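Local coordinates for protein adhesin A (PDB 3ETZ) that is an adhesin of Fusobacterium nucleatum, an antiparallel helical hairpin that probably mediates attachment to host cells and oligomerizes through a leucine chain, at residues S54-A57 and Q58-Q61. The protein carries 1 engineered substitution. Sequence-based numbering, arbitrary orientation.
Sequences SQRA and QRLQ
Leu-60 N donates a hydrogen bond to Arg-56 O at 2.9 Å, the shortest of four i+4 to i backbone hydrogen bonds joining 54-57 to 58-61. Two waters bridge side chains of the two segments. One accepts from Gln-55 NE2 at 2.9 Å and from Arg-59 NH1 at 3.0 Å. The other accepts from Arg-56 NE at 2.8 Å and, more loosely, from Arg-59 NH2. Both waters lie in the plane of the Arg-59 guanidinium, at its edge. Arg-59 bends at chi3 (65°), which turns this group back toward the preceding turn, one face over Arg-56 CA. Gln-55 NE2 lies at the guanidinium edge, 3.7 Å from Arg-59 NH1, with amide and guanidinium planes 90° apart. Arg-56 NH1 hydrogen-bonds Tyr-80 OH of helix 70-108.

The segments form two turns of helix 5-63, the first arm of the antiparallel helix-loop-helix of FadA. On the inner face Ala-57 and Leu-60 pack against Tyr-80 of helix 70-108, and Leu-60 also meets Tyr-73. Leu-60 CG, anti to its carbonyl carbon, sits 3.2 Å from Arg-56 O. Gln-58 likewise runs back along the helix, its CG 3.1 Å from Ser-54 O and its NE2 near Ser-54 CB.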
loop_
_atom_site.group_PDB
_atom_site.type_symbol
_atom_site.label_atom_id
_atom_site.label_comp_id
_atom_site.label_asym_id
_atom_site.label_seq_id
_atom_site.Cartn_x
_atom_site.Cartn_y
_atom_site.Cartn_z
ATOM N N SER A 54 -11.459 -11.944 -10.697
ATOM C CA SER A 54 -12.568 -11.218 -11.293
ATOM C C SER A 54 -13.057 -12.033 -12.485
ATOM O O SER A 54 -14.244 -12.109 -12.753
ATOM C CB SER A 54 -12.128 -9.830 -11.761
ATOM O OG SER A 54 -11.814 -9.014 -10.648
ATOM N N GLN A 55 -12.136 -12.646 -13.207
ATOM C CA GLN A 55 -12.529 -13.447 -14.373
ATOM C C GLN A 55 -13.356 -14.631 -13.869
ATOM O O GLN A 55 -14.414 -14.981 -14.413
ATOM C CB GLN A 55 -11.290 -13.954 -15.106
ATOM C CG GLN A 55 -11.643 -14.717 -16.380
ATOM C CD GLN A 55 -10.445 -15.406 -17.000
ATOM O OE1 GLN A 55 -9.323 -14.923 -16.904
ATOM N NE2 GLN A 55 -10.686 -16.541 -17.661
ATOM N N ARG A 56 -12.880 -15.244 -12.792
ATOM C CA ARG A 56 -13.594 -16.367 -12.212
ATOM C C ARG A 56 -15.001 -15.999 -11.743
ATOM O O ARG A 56 -15.967 -16.714 -12.035
ATOM C CB ARG A 56 -12.789 -16.941 -11.035
ATOM C CG ARG A 56 -13.447 -18.157 -10.388
ATOM C CD ARG A 56 -12.578 -18.714 -9.256
ATOM N NE ARG A 56 -11.360 -19.347 -9.751
ATOM C CZ ARG A 56 -10.477 -19.969 -8.970
ATOM N NH1 ARG A 56 -10.682 -20.028 -7.657
ATOM N NH2 ARG A 56 -9.405 -20.549 -9.498
ATOM N N ALA A 57 -15.127 -14.897 -11.011
ATOM C CA ALA A 57 -16.435 -14.474 -10.500
ATOM C C ALA A 57 -17.394 -14.136 -11.626
ATOM O O ALA A 57 -18.589 -14.466 -11.554
ATOM C CB ALA A 57 -16.295 -13.256 -9.559
ATOM N N GLN A 58 -16.880 -13.473 -12.655
ATOM C CA GLN A 58 -17.712 -13.106 -13.795
ATOM C C GLN A 58 -18.233 -14.353 -14.523
ATOM O O GLN A 58 -19.393 -14.407 -14.920
ATOM C CB GLN A 58 -16.899 -12.201 -14.726
ATOM C CG GLN A 58 -16.724 -10.786 -14.087
ATOM C CD GLN A 58 -15.764 -9.893 -14.824
ATOM O OE1 GLN A 58 -15.502 -10.089 -16.005
ATOM N NE2 GLN A 58 -15.242 -8.886 -14.128
ATOM N N ARG A 59 -17.377 -15.363 -14.685
ATOM C CA ARG A 59 -17.786 -16.590 -15.342
ATOM C C ARG A 59 -18.824 -17.314 -14.496
ATOM O O ARG A 59 -19.816 -17.798 -15.022
ATOM C CB ARG A 59 -16.585 -17.503 -15.583
ATOM C CG ARG A 59 -16.948 -18.853 -16.248
ATOM C CD ARG A 59 -15.689 -19.658 -16.599
ATOM N NE ARG A 59 -14.941 -20.055 -15.401
ATOM C CZ ARG A 59 -13.752 -19.558 -15.050
ATOM N NH1 ARG A 59 -13.163 -18.639 -15.805
ATOM N NH2 ARG A 59 -13.148 -19.989 -13.942
ATOM N N LEU A 60 -18.594 -17.397 -13.184
ATOM C CA LEU A 60 -19.549 -18.063 -12.312
ATOM C C LEU A 60 -20.912 -17.409 -12.493
ATOM O O LEU A 60 -21.926 -18.111 -12.611
ATOM C CB LEU A 60 -19.134 -17.956 -10.834
ATOM C CG LEU A 60 -17.876 -18.741 -10.432
ATOM C CD1 LEU A 60 -17.408 -18.350 -9.001
ATOM C CD2 LEU A 60 -18.182 -20.227 -10.499
ATOM N N GLN A 61 -20.934 -16.077 -12.526
ATOM C CA GLN A 61 -22.194 -15.350 -12.658
ATOM C C GLN A 61 -22.874 -15.625 -13.988
ATOM O O GLN A 61 -24.061 -15.900 -14.022
ATOM C CB GLN A 61 -21.982 -13.834 -12.501
ATOM C CG GLN A 61 -23.300 -13.025 -12.387
ATOM C CD GLN A 61 -24.149 -13.446 -11.171
ATOM O OE1 GLN A 61 -23.757 -13.228 -10.014
ATOM N NE2 GLN A 61 -25.307 -14.059 -11.435
HETATM O O HOH W 1 -13.531 -16.979 -18.299
HETATM O O HOH W 2 -10.478 -19.260 -12.380
#